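PDB 5FT0: GP37, which probably inhibits the ribonuclease RNase E of the host's RNA degradosome on behalf of the Pseudomonas phage phiKZ. Local coordinates for residues G94-G99 against N171-L176; G107-I112 against V127-P132; E208-F213 against T226-R231. All coordinates share one frame; numbering follows the deposited sequence.

Overall arrangement
Contacts 2 and 3 lie in one seven-stranded antiparallel sheet, their centres about 10 Å apart. Each joins the strands of a beta hairpin, 109-115 with 122-132 and 206-217 with 220-232, and the two hairpins meet where strands 122-132 and 220-232 run side by side. Contact 1 packs helix 87-98 against helix 158-187 over one face of that sheet, about 13 Å from contact 2 and 15 Å from contact 3, centre to centre. V96 and V173 rest on I128, and V173 also on I229. Along the chain, both strands of contact 2 fall between the two helices of contact 1, and contact 3 follows. The result is a continuous helix-on-sheet core, with potassium bound at its edge.

Contact 1: residues G94-G99 against N171-L176; sequences GAVICG and NNVKEL. With K (potassium ion), chain D.
The carboxamide of N172 turns one flat face toward A95: the backbone O of A95 stands over it on the ND2 side, and A95 CB lies over the same face nearer OD1. At the amino end of the group, G99 contributes its CA. This is an antiparallel helix-helix packing between 94-98 and 171-176, whose axes come within 8.6 Å at a signed crossing angle of -160°. The amide explains the small residues around it: the single methyl of A95 can lie over its face, and glycine suits position 99, where a CB would crowd N172 ND2. N172 ND2 is 3.3 Å from A95 O, yet the angle is too poor for a hydrogen bond, as expected when the oxygen sits above the amide plane. A95 O instead takes a weak bond from G99 N as the helix runs out.

V96 fills the middle of the interface. Its CG2, anti to its own carbonyl carbon, presses on the backbone O of N172 at 3.3 Å and reaches L176 CB at 4.1 Å. That N172 O is already engaged by L176 N within the helix, so a methyl group is an acceptable neighbour. The other branch, V96 CG1, meets V173 CG2 at 3.9 Å, the two valines crossing obliquely. Beta-branched side chains suit this position because each offers two methyls on a short stem. I97 points away from the second helix, and its carbonyl serves potassium together with the backbone oxygens of N100 and Y103: the ion lies 2.8 Å from I97 O.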
loop_
_atom_site.group_PDB
_atom_site.type_symbol
_atom_site.label_atom_id
_atom_site.label_comp_id
_atom_site.label_asym_id
_atom_site.label_seq_id
_atom_site.Cartn_x
_atom_site.Cartn_y
_atom_site.Cartn_z
ATOM N N GLY A 94 -7.519 -0.513 23.497
ATOM C CA GLY A 94 -6.853 -1.791 23.690
ATOM C C GLY A 94 -7.813 -2.896 24.090
ATOM O O GLY A 94 -7.635 -4.055 23.707
ATOM N N ALA A 95 -8.851 -2.549 24.855
ATOM C CA ALA A 95 -9.836 -3.546 25.261
ATOM C C ALA A 95 -10.618 -4.076 24.065
ATOM O O ALA A 95 -10.967 -5.262 24.020
ATOM C CB ALA A 95 -10.784 -2.955 26.304
ATOM N N VAL A 96 -10.912 -3.212 23.090
ATOM C CA VAL A 96 -11.563 -3.670 21.867
ATOM C C VAL A 96 -10.627 -4.577 21.077
ATOM O O VAL A 96 -11.024 -5.648 20.602
ATOM C CB VAL A 96 -12.023 -2.471 21.019
ATOM C CG1 VAL A 96 -12.568 -2.948 19.681
ATOM C CG2 VAL A 96 -13.063 -1.655 21.769
ATOM N N ILE A 97 -9.369 -4.163 20.936
ATOM C CA ILE A 97 -8.418 -4.900 20.111
ATOM C C ILE A 97 -8.107 -6.258 20.732
ATOM O O ILE A 97 -8.160 -7.292 20.057
ATOM C CB ILE A 97 -7.141 -4.065 19.905
ATOM C CG1 ILE A 97 -7.477 -2.768 19.164
ATOM C CG2 ILE A 97 -6.094 -4.868 19.151
ATOM C CD1 ILE A 97 -6.416 -1.696 19.290
ATOM N N CYS A 98 -7.778 -6.275 22.026
ATOM C CA CYS A 98 -7.432 -7.526 22.692
ATOM C C CYS A 98 -8.643 -8.422 22.917
ATOM O O CYS A 98 -8.472 -9.613 23.199
ATOM C CB CYS A 98 -6.743 -7.241 24.027
ATOM S SG CYS A 98 -5.183 -6.335 23.885
ATOM N N GLY A 99 -9.856 -7.882 22.804
ATOM C CA GLY A 99 -11.073 -8.650 22.959
ATOM C C GLY A 99 -11.491 -9.452 21.748
ATOM O O GLY A 99 -12.567 -10.055 21.753
ATOM N N ASN A 171 -19.783 -4.746 23.932
ATOM C CA ASN A 171 -19.615 -3.942 25.138
ATOM C C ASN A 171 -18.281 -3.202 25.144
ATOM O O ASN A 171 -18.209 -2.057 25.603
ATOM C CB ASN A 171 -19.750 -4.816 26.384
ATOM C CG ASN A 171 -19.788 -4.000 27.664
ATOM O OD1 ASN A 171 -18.843 -4.012 28.452
ATOM N ND2 ASN A 171 -20.880 -3.271 27.868
ATOM N N ASN A 172 -17.215 -3.838 24.648
ATOM C CA ASN A 172 -15.935 -3.145 24.537
ATOM C C ASN A 172 -16.037 -1.954 23.593
ATOM O O ASN A 172 -15.464 -0.890 23.859
ATOM C CB ASN A 172 -14.852 -4.108 24.054
ATOM C CG ASN A 172 -14.461 -5.127 25.106
ATOM O OD1 ASN A 172 -14.502 -4.847 26.303
ATOM N ND2 ASN A 172 -14.075 -6.318 24.661
ATOM N N VAL A 173 -16.766 -2.115 22.486
ATOM C CA VAL A 173 -16.915 -1.031 21.521
ATOM C C VAL A 173 -17.791 0.078 22.092
ATOM O O VAL A 173 -17.495 1.268 21.927
ATOM C CB VAL A 173 -17.474 -1.580 20.196
ATOM C CG1 VAL A 173 -17.869 -0.446 19.273
ATOM C CG2 VAL A 173 -16.446 -2.475 19.522
ATOM N N LYS A 174 -18.873 -0.292 22.781
ATOM C CA LYS A 174 -19.715 0.701 23.440
ATOM C C LYS A 174 -18.923 1.501 24.469
ATOM O O LYS A 174 -19.107 2.716 24.598
ATOM C CB LYS A 174 -20.912 0.007 24.092
ATOM C CG LYS A 174 -21.836 0.917 24.889
ATOM C CD LYS A 174 -23.127 0.186 25.236
ATOM C CE LYS A 174 -23.557 0.429 26.676
ATOM N NZ LYS A 174 -24.024 1.822 26.914
ATOM N N GLU A 175 -18.031 0.836 25.205
ATOM C CA GLU A 175 -17.204 1.542 26.177
ATOM C C GLU A 175 -16.175 2.436 25.497
ATOM O O GLU A 175 -15.779 3.463 26.063
ATOM C CB GLU A 175 -16.511 0.543 27.104
ATOM C CG GLU A 175 -17.458 -0.182 28.050
ATOM C CD GLU A 175 -18.193 0.769 28.980
ATOM O OE1 GLU A 175 -17.534 1.643 29.586
ATOM O OE2 GLU A 175 -19.432 0.645 29.102
ATOM N N LEU A 176 -15.724 2.063 24.295
ATOM C CA LEU A 176 -14.812 2.924 23.549
ATOM C C LEU A 176 -15.492 4.235 23.175
ATOM O O LEU A 176 -14.936 5.321 23.383
ATOM C CB LEU A 176 -14.309 2.200 22.300
ATOM C CG LEU A 176 -13.558 3.046 21.266
ATOM C CD1 LEU A 176 -12.278 3.607 21.862
ATOM C CD2 LEU A 176 -13.252 2.227 20.020
HETATM K K K D . -6.226 -8.880 18.730
#

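Contact 2: residues G107-I112 against V127-P132; sequences GNVVGI and VIEFMP
V110 O is gripped by two amides of the opposite strand, V127 N at 2.8 Å and I128 N at 2.9 Å, which makes this a classic beta bulge in an antiparallel hairpin. The donors approach differently: V127 N lies in the carbonyl plane, I128 N is tilted 18° from it. V110 N answers with a nearly axial bond to I128 O of 2.8 Å. G111 suits the neighbouring place, since it brings no side chain to the spot beside V127 N.

Packing is close on the side of V110 and I128. Their CB atoms are 4.1 Å apart, and V110 CG2, anti to its carbonyl carbon, reaches the edge of the F130 ring at CE2, 4.0 Å away. N108 belongs to this close part: its O lies near the same ring's plane while accepting F130 N at 2.8 Å, and its CB rests 3.2 Å from F130 O. Apolar residues belong here because helix 87-98 covers them, with I97 on V110 and A93 on F130.

The E129 side is looser, V109 CG2 and E129 CG standing 4.5 Å apart. N108 ND2 and P132 CD make a slight touch, tip to tip, and N108 OD1 is drawn off to K84. E129, partly exposed, extends its carboxylate to a salt bridge with K228; R254 of the second subunit is a long, weak partner. The chemistry implies that backbone bonds hold the register, with one carbonyl serving two donors where the chain turns a corner, while the charged end of E129 lies on the opposite side of the sheet from V110 and I128.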
loop_
_atom_site.group_PDB
_atom_site.type_symbol
_atom_site.label_atom_id
_atom_site.label_comp_id
_atom_site.label_asym_id
_atom_site.label_seq_id
_atom_site.Cartn_x
_atom_site.Cartn_y
_atom_site.Cartn_z
ATOM N N GLY A 107 -2.193 1.752 12.195
ATOM C CA GLY A 107 -2.536 3.149 12.005
ATOM C C GLY A 107 -3.795 3.481 12.779
ATOM O O GLY A 107 -3.941 3.126 13.953
ATOM N N ASN A 108 -4.727 4.154 12.114
ATOM C CA ASN A 108 -5.996 4.534 12.717
ATOM C C ASN A 108 -7.090 3.496 12.504
ATOM O O ASN A 108 -8.257 3.782 12.789
ATOM C CB ASN A 108 -6.456 5.883 12.160
ATOM C CG ASN A 108 -5.614 7.038 12.660
ATOM O OD1 ASN A 108 -5.247 7.090 13.833
ATOM N ND2 ASN A 108 -5.297 7.971 11.769
ATOM N N VAL A 109 -6.747 2.306 12.018
ATOM C CA VAL A 109 -7.731 1.317 11.594
ATOM C C VAL A 109 -7.638 0.089 12.489
ATOM O O VAL A 109 -6.551 -0.465 12.689
ATOM C CB VAL A 109 -7.536 0.929 10.118
ATOM C CG1 VAL A 109 -8.544 -0.137 9.717
ATOM C CG2 VAL A 109 -7.665 2.155 9.227
ATOM N N VAL A 110 -8.780 -0.328 13.026
ATOM C CA VAL A 110 -8.947 -1.635 13.646
ATOM C C VAL A 110 -9.820 -2.462 12.717
ATOM O O VAL A 110 -10.905 -2.018 12.321
ATOM C CB VAL A 110 -9.577 -1.529 15.045
ATOM C CG1 VAL A 110 -9.871 -2.914 15.600
ATOM C CG2 VAL A 110 -8.663 -0.754 15.984
ATOM N N GLY A 111 -9.349 -3.648 12.355
ATOM C CA GLY A 111 -10.104 -4.474 11.436
ATOM C C GLY A 111 -9.460 -5.825 11.232
ATOM O O GLY A 111 -8.637 -6.269 12.035
ATOM N N ILE A 112 -9.848 -6.472 10.135
ATOM C CA ILE A 112 -9.443 -7.840 9.825
ATOM C C ILE A 112 -8.275 -7.795 8.854
ATOM O O ILE A 112 -8.362 -7.151 7.800
ATOM C CB ILE A 112 -10.611 -8.644 9.230
ATOM C CG1 ILE A 112 -11.869 -8.496 10.093
ATOM C CG2 ILE A 112 -10.229 -10.108 9.076
ATOM C CD1 ILE A 112 -11.682 -8.939 11.519
ATOM N N VAL A 127 -13.003 -2.156 10.403
ATOM C CA VAL A 127 -14.178 -2.285 11.255
ATOM C C VAL A 127 -14.404 -1.020 12.076
ATOM O O VAL A 127 -15.505 -0.461 12.089
ATOM C CB VAL A 127 -14.073 -3.523 12.175
ATOM C CG1 VAL A 127 -15.188 -3.514 13.211
ATOM C CG2 VAL A 127 -14.118 -4.802 11.352
ATOM N N ILE A 128 -13.367 -0.556 12.770
ATOM C CA ILE A 128 -13.393 0.702 13.505
ATOM C C ILE A 128 -12.290 1.583 12.946
ATOM O O ILE A 128 -11.131 1.159 12.869
ATOM C CB ILE A 128 -13.201 0.489 15.017
ATOM C CG1 ILE A 128 -14.238 -0.493 15.562
ATOM C CG2 ILE A 128 -13.287 1.814 15.752
ATOM C CD1 ILE A 128 -13.971 -0.925 16.986
ATOM N N GLU A 129 -12.644 2.801 12.550
ATOM C CA GLU A 129 -11.678 3.748 12.009
ATOM C C GLU A 129 -11.674 5.003 12.869
ATOM O O GLU A 129 -12.711 5.656 13.028
ATOM C CB GLU A 129 -11.993 4.089 10.552
ATOM C CG GLU A 129 -11.004 5.061 9.926
ATOM C CD GLU A 129 -11.201 5.210 8.431
ATOM O OE1 GLU A 129 -11.926 4.379 7.841
ATOM O OE2 GLU A 129 -10.622 6.149 7.845
ATOM N N PHE A 130 -10.511 5.328 13.425
ATOM C CA PHE A 130 -10.330 6.584 14.136
ATOM C C PHE A 130 -10.024 7.688 13.134
ATOM O O PHE A 130 -9.170 7.518 12.257
ATOM C CB PHE A 130 -9.202 6.465 15.161
ATOM C CG PHE A 130 -9.425 5.389 16.186
ATOM C CD1 PHE A 130 -10.107 5.664 17.359
ATOM C CD2 PHE A 130 -8.954 4.103 15.974
ATOM C CE1 PHE A 130 -10.313 4.677 18.304
ATOM C CE2 PHE A 130 -9.159 3.113 16.914
ATOM C CZ PHE A 130 -9.838 3.400 18.083
HETATM N N MSE A 131 -10.725 8.810 13.253
HETATM C CA MSE A 131 -10.571 9.900 12.297
HETATM C C MSE A 131 -10.353 11.238 12.998
HETATM O O MSE A 131 -11.268 12.062 13.073
HETATM C CB MSE A 131 -11.795 9.976 11.386
HETATM C CG MSE A 131 -12.111 8.666 10.671
HETATM SE SE MSE A 131 -13.768 8.735 9.646
HETATM C CE MSE A 131 -13.255 10.064 8.314
ATOM N N PRO A 132 -9.138 11.458 13.504
ATOM C CA PRO A 132 -8.856 12.715 14.206
ATOM C C PRO A 132 -8.904 13.902 13.258
ATOM O O PRO A 132 -8.490 13.815 12.100
ATOM C CB PRO A 132 -7.445 12.499 14.763
ATOM C CG PRO A 132 -6.830 11.515 13.832
ATOM C CD PRO A 132 -7.944 10.600 13.401
#

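Contact 3: residues E208-F213 against T226-R231; sequences EVYFSF and TIKIVR
E208-F213 and T226-R231 pair as antiparallel strands near the middle of the seven-stranded sheet, with V209 opposite I229 and F211 opposite I227 as hydrogen-bonded pairs. Each pair exchanges two N-H...O bonds, the straightest near 171°.

On the face of F211, I227 and I229, apolar carbons meet: I229 CD1 is 3.6 Å from F211 CE1. Large hydrophobic residues fit here because helix 158-187 lies over them, I177 on F211 and Y180 on I227.

The other face is more polar. K228 lies alongside Y210, its CG 3.8 Å above one face of the ring, a CH-pi contact, and its CD carries the chain on over CZ to 3.3 Å from Y210 OH. T226 CG2 sits at the ring's edge. The phenol donates from OH to E208 OE1 at 2.7 Å, coming from above the carboxylate plane. The salt bridge of E208 OE2 to R206, with K228 NZ 4.4 Å from OE2, would favour the ionised carboxylate; the K228 amine itself is engaged beyond the hairpin, with E129. At the far end, S212 OG donates to T226 OG1 at 2.8 Å, and V136 N and V134 O bond these two buried hydroxyls in turn. Hydrogen-bonded and non-hydrogen-bonded pairs alternate throughout: a regular antiparallel beta hairpin, one face packed under helix 158-187.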
loop_
_atom_site.group_PDB
_atom_site.type_symbol
_atom_site.label_atom_id
_atom_site.label_comp_id
_atom_site.label_asym_id
_atom_site.label_seq_id
_atom_site.Cartn_x
_atom_site.Cartn_y
_atom_site.Cartn_z
ATOM N N GLU A 208 -22.618 2.192 8.107
ATOM C CA GLU A 208 -21.568 2.997 8.716
ATOM C C GLU A 208 -22.187 3.935 9.740
ATOM O O GLU A 208 -23.131 4.669 9.428
ATOM C CB GLU A 208 -20.793 3.791 7.657
ATOM C CG GLU A 208 -20.060 2.915 6.651
ATOM C CD GLU A 208 -19.301 3.718 5.610
ATOM O OE1 GLU A 208 -19.469 4.955 5.566
ATOM O OE2 GLU A 208 -18.532 3.109 4.835
ATOM N N VAL A 209 -21.662 3.907 10.961
ATOM C CA VAL A 209 -22.101 4.790 12.034
ATOM C C VAL A 209 -20.931 5.694 12.399
ATOM O O VAL A 209 -19.830 5.212 12.694
ATOM C CB VAL A 209 -22.599 4.003 13.256
ATOM C CG1 VAL A 209 -23.125 4.956 14.314
ATOM C CG2 VAL A 209 -23.680 3.013 12.847
ATOM N N TYR A 210 -21.167 7.000 12.375
ATOM C CA TYR A 210 -20.145 7.993 12.668
ATOM C C TYR A 210 -20.426 8.631 14.019
ATOM O O TYR A 210 -21.536 9.114 14.264
ATOM C CB TYR A 210 -20.098 9.067 11.578
ATOM C CG TYR A 210 -19.604 8.563 10.241
ATOM C CD1 TYR A 210 -20.429 7.813 9.410
ATOM C CD2 TYR A 210 -18.317 8.848 9.803
ATOM C CE1 TYR A 210 -19.982 7.350 8.187
ATOM C CE2 TYR A 210 -17.861 8.391 8.579
ATOM C CZ TYR A 210 -18.700 7.641 7.775
ATOM O OH TYR A 210 -18.254 7.183 6.556
ATOM N N PHE A 211 -19.421 8.629 14.890
ATOM C CA PHE A 211 -19.480 9.296 16.185
ATOM C C PHE A 211 -18.499 10.460 16.149
ATOM O O PHE A 211 -17.282 10.251 16.186
ATOM C CB PHE A 211 -19.141 8.333 17.324
ATOM C CG PHE A 211 -19.964 7.073 17.328
ATOM C CD1 PHE A 211 -19.580 5.972 16.580
ATOM C CD2 PHE A 211 -21.117 6.988 18.091
ATOM C CE1 PHE A 211 -20.333 4.814 16.589
ATOM C CE2 PHE A 211 -21.873 5.832 18.102
ATOM C CZ PHE A 211 -21.481 4.745 17.350
ATOM N N SER A 212 -19.023 11.680 16.079
ATOM C CA SER A 212 -18.196 12.872 15.973
ATOM C C SER A 212 -18.238 13.674 17.268
ATOM O O SER A 212 -19.222 13.637 18.012
ATOM C CB SER A 212 -18.640 13.744 14.799
ATOM O OG SER A 212 -18.362 13.097 13.573
ATOM N N PHE A 213 -17.154 14.401 17.528
ATOM C CA PHE A 213 -16.989 15.126 18.777
ATOM C C PHE A 213 -16.321 16.464 18.504
ATOM O O PHE A 213 -15.513 16.597 17.582
ATOM C CB PHE A 213 -16.154 14.327 19.786
ATOM C CG PHE A 213 -16.658 12.931 20.015
ATOM C CD1 PHE A 213 -17.663 12.684 20.936
ATOM C CD2 PHE A 213 -16.127 11.866 19.311
ATOM C CE1 PHE A 213 -18.128 11.404 21.148
ATOM C CE2 PHE A 213 -16.588 10.579 19.519
ATOM C CZ PHE A 213 -17.591 10.349 20.438
ATOM N N THR A 226 -13.567 11.980 15.036
ATOM C CA THR A 226 -14.640 11.097 14.601
ATOM C C THR A 226 -14.180 9.650 14.715
ATOM O O THR A 226 -13.023 9.331 14.423
ATOM C CB THR A 226 -15.072 11.403 13.152
ATOM O OG1 THR A 226 -15.655 12.712 13.089
ATOM C CG2 THR A 226 -16.091 10.385 12.659
ATOM N N ILE A 227 -15.084 8.787 15.168
ATOM C CA ILE A 227 -14.890 7.345 15.140
ATOM C C ILE A 227 -15.931 6.759 14.201
ATOM O O ILE A 227 -17.130 7.019 14.358
ATOM C CB ILE A 227 -15.011 6.722 16.543
ATOM C CG1 ILE A 227 -13.968 7.321 17.485
ATOM C CG2 ILE A 227 -14.863 5.213 16.464
ATOM C CD1 ILE A 227 -14.006 6.738 18.876
ATOM N N LYS A 228 -15.478 5.984 13.221
ATOM C CA LYS A 228 -16.363 5.319 12.275
ATOM C C LYS A 228 -16.363 3.827 12.557
ATOM O O LYS A 228 -15.298 3.221 12.719
ATOM C CB LYS A 228 -15.937 5.574 10.827
ATOM C CG LYS A 228 -16.844 4.883 9.810
ATOM C CD LYS A 228 -16.421 5.157 8.374
ATOM C CE LYS A 228 -15.186 4.373 7.993
ATOM N NZ LYS A 228 -14.823 4.587 6.564
ATOM N N ILE A 229 -17.554 3.241 12.623
ATOM C CA ILE A 229 -17.726 1.806 12.797
ATOM C C ILE A 229 -18.530 1.286 11.615
ATOM O O ILE A 229 -19.545 1.883 11.235
ATOM C CB ILE A 229 -18.419 1.475 14.130
ATOM C CG1 ILE A 229 -17.625 2.077 15.291
ATOM C CG2 ILE A 229 -18.548 -0.032 14.305
ATOM C CD1 ILE A 229 -18.281 1.900 16.633
ATOM N N VAL A 230 -18.073 0.182 11.030
ATOM C CA VAL A 230 -18.671 -0.379 9.825
ATOM C C VAL A 230 -19.192 -1.773 10.139
ATOM O O VAL A 230 -18.460 -2.609 10.680
ATOM C CB VAL A 230 -17.665 -0.433 8.660
ATOM C CG1 VAL A 230 -18.348 -0.936 7.391
ATOM C CG2 VAL A 230 -17.040 0.934 8.433
ATOM N N ARG A 231 -20.455 -2.016 9.803
ATOM C CA ARG A 231 -21.015 -3.359 9.764
ATOM C C ARG A 231 -21.273 -3.722 8.311
ATOM O O ARG A 231 -21.922 -2.963 7.585
ATOM C CB ARG A 231 -22.313 -3.457 10.562
ATOM C CG ARG A 231 -22.881 -4.870 10.608
ATOM C CD ARG A 231 -24.379 -4.848 10.841
ATOM N NE ARG A 231 -24.889 -6.140 11.292
ATOM C CZ ARG A 231 -25.463 -7.040 10.499
ATOM N NH1 ARG A 231 -25.607 -6.794 9.203
ATOM N NH2 ARG A 231 -25.897 -8.187 11.004
#